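Local atomic coordinates of glutathione S-transferase (Ceriporiopsis subvermispora, PDB entry 6J3E), a protein that probably joins glutathione, through its thiol sulfur, to electrophilic substrates, as a serine-type glutathione S-transferase of a wood-decaying fungus. Residues N194-L198 with K239-Q243. Residues are numbered along the deposited sequence; the frame is centred on the assembly and turned at random.
Sequences NDKLL and KWAKQ
K239 pairs with D195 and the K196 carbonyl, and Q243, one turn on along helix 235-247, with the L197 carbonyl. The lysine begins straight, with CG anti to the backbone N (chi1 178°), then bends at its last two torsions, which turns the ammonium towards two oxygens: K239 NZ lies 2.6 Å from D195 OD1, a salt bridge, and 2.8 Å from the carbonyl O of K196. The carboxylate is met on its syn side, somewhat out of plane, whereas the carbonyl is approached from above its plane rather than on a lone pair. Replacing K239 with methionine would probably leave D195 without its charged mate and the K196 carbonyl without this donor.

Q243 makes the more regular bond. Its NE2 donates to L197 O at 2.7 Å with an N-H...O angle of 163°; the donor sits in the plane of the L197 carbonyl, and L197 O lies only 2° out of the Q243 amide plane. Beside it, the L197 methyl CD2 packs against three side chains of the helix, 3.6 Å from Q243 CG, 3.8 Å from K242 CB and 3.9 Å from K239 CG. L189 of helix 169-189 touches both K239 and Q243, and K196 NZ reaches back to L189 O. The arrangement thus ties the connection between helices 169-189 and 206-222 to a later helix, as structural packing within the all-helical C-terminal domain of the glutathione S-transferase fold, away from the glutathione site.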
loop_
_atom_site.group_PDB
_atom_site.type_symbol
_atom_site.label_atom_id
_atom_site.label_comp_id
_atom_site.label_asym_id
_atom_site.label_seq_id
_atom_site.Cartn_x
_atom_site.Cartn_y
_atom_site.Cartn_z
ATOM N N ASN A 194 -2.896 3.800 -19.181
ATOM C CA ASN A 194 -2.549 5.205 -19.362
ATOM C C ASN A 194 -1.377 5.544 -18.440
ATOM O O ASN A 194 -1.532 5.558 -17.216
ATOM C CB ASN A 194 -3.769 6.065 -19.050
ATOM C CG ASN A 194 -3.456 7.528 -19.037
ATOM O OD1 ASN A 194 -2.639 8.003 -19.833
ATOM N ND2 ASN A 194 -4.096 8.265 -18.128
ATOM N N ASP A 195 -0.213 5.837 -19.016
ATOM C CA ASP A 195 1.005 6.049 -18.227
ATOM C C ASP A 195 1.049 7.486 -17.710
ATOM O O ASP A 195 1.394 8.419 -18.445
ATOM C CB ASP A 195 2.242 5.719 -19.059
ATOM C CG ASP A 195 3.538 5.804 -18.251
ATOM O OD1 ASP A 195 3.481 5.801 -17.003
ATOM O OD2 ASP A 195 4.621 5.882 -18.868
ATOM N N LYS A 196 0.723 7.667 -16.427
ATOM C CA LYS A 196 0.671 8.983 -15.807
ATOM C C LYS A 196 1.978 9.321 -15.101
ATOM O O LYS A 196 2.819 8.454 -14.803
ATOM C CB LYS A 196 -0.451 9.069 -14.782
ATOM C CG LYS A 196 -1.802 8.626 -15.282
ATOM C CD LYS A 196 -2.670 8.181 -14.105
ATOM C CE LYS A 196 -3.493 6.963 -14.481
ATOM N NZ LYS A 196 -2.706 5.716 -14.646
ATOM N N LEU A 197 2.128 10.610 -14.813
ATOM C CA LEU A 197 3.141 11.056 -13.878
ATOM C C LEU A 197 2.557 11.419 -12.525
ATOM O O LEU A 197 3.268 11.340 -11.518
ATOM C CB LEU A 197 3.907 12.249 -14.448
ATOM C CG LEU A 197 4.975 11.772 -15.422
ATOM C CD1 LEU A 197 5.112 12.778 -16.521
ATOM C CD2 LEU A 197 6.287 11.559 -14.685
ATOM N N LEU A 198 1.289 11.796 -12.479
ATOM C CA LEU A 198 0.601 12.088 -11.241
ATOM C C LEU A 198 -0.467 11.038 -10.991
ATOM O O LEU A 198 -1.112 10.540 -11.926
ATOM C CB LEU A 198 -0.039 13.465 -11.294
ATOM C CG LEU A 198 0.883 14.587 -11.758
ATOM C CD1 LEU A 198 0.172 15.912 -11.545
ATOM C CD2 LEU A 198 2.230 14.546 -11.014
ATOM N N LYS A 239 11.027 8.245 -15.650
ATOM C CA LYS A 239 9.795 8.710 -15.007
ATOM C C LYS A 239 10.076 9.541 -13.760
ATOM O O LYS A 239 9.396 10.543 -13.504
ATOM C CB LYS A 239 8.881 7.530 -14.651
ATOM C CG LYS A 239 7.593 7.962 -13.938
ATOM C CD LYS A 239 6.675 6.785 -13.640
ATOM C CE LYS A 239 6.077 6.196 -14.918
ATOM N NZ LYS A 239 5.176 7.135 -15.638
ATOM N N TRP A 240 11.073 9.146 -12.971
ATOM C CA TRP A 240 11.290 9.833 -11.706
ATOM C C TRP A 240 11.958 11.179 -11.916
ATOM O O TRP A 240 11.637 12.152 -11.219
ATOM C CB TRP A 240 12.091 8.933 -10.778
ATOM C CG TRP A 240 11.547 7.535 -10.848
ATOM C CD1 TRP A 240 12.217 6.398 -11.230
ATOM C CD2 TRP A 240 10.198 7.136 -10.571
ATOM N NE1 TRP A 240 11.368 5.316 -11.173
ATOM C CE2 TRP A 240 10.125 5.743 -10.774
ATOM C CE3 TRP A 240 9.052 7.817 -10.135
ATOM C CZ2 TRP A 240 8.939 5.021 -10.580
ATOM C CZ3 TRP A 240 7.875 7.103 -9.943
ATOM C CH2 TRP A 240 7.825 5.721 -10.170
ATOM N N ALA A 241 12.868 11.253 -12.891
ATOM C CA ALA A 241 13.451 12.537 -13.253
ATOM C C ALA A 241 12.365 13.508 -13.670
ATOM O O ALA A 241 12.383 14.683 -13.276
ATOM C CB ALA A 241 14.481 12.354 -14.367
ATOM N N LYS A 242 11.376 13.019 -14.416
ATOM C CA LYS A 242 10.316 13.892 -14.905
ATOM C C LYS A 242 9.466 14.442 -13.765
ATOM O O LYS A 242 9.116 15.631 -13.758
ATOM C CB LYS A 242 9.468 13.136 -15.928
ATOM C CG LYS A 242 10.310 12.651 -17.103
ATOM C CD LYS A 242 9.542 11.794 -18.082
ATOM C CE LYS A 242 10.470 11.298 -19.198
ATOM N NZ LYS A 242 9.832 10.240 -20.034
ATOM N N GLN A 243 9.148 13.615 -12.769
ATOM C CA GLN A 243 8.436 14.157 -11.618
ATOM C C GLN A 243 9.248 15.231 -10.924
ATOM O O GLN A 243 8.698 16.256 -10.507
ATOM C CB GLN A 243 8.086 13.053 -10.641
ATOM C CG GLN A 243 6.992 12.198 -11.176
ATOM C CD GLN A 243 6.784 10.987 -10.337
ATOM O OE1 GLN A 243 7.732 10.461 -9.757
ATOM N NE2 GLN A 243 5.548 10.510 -10.278
#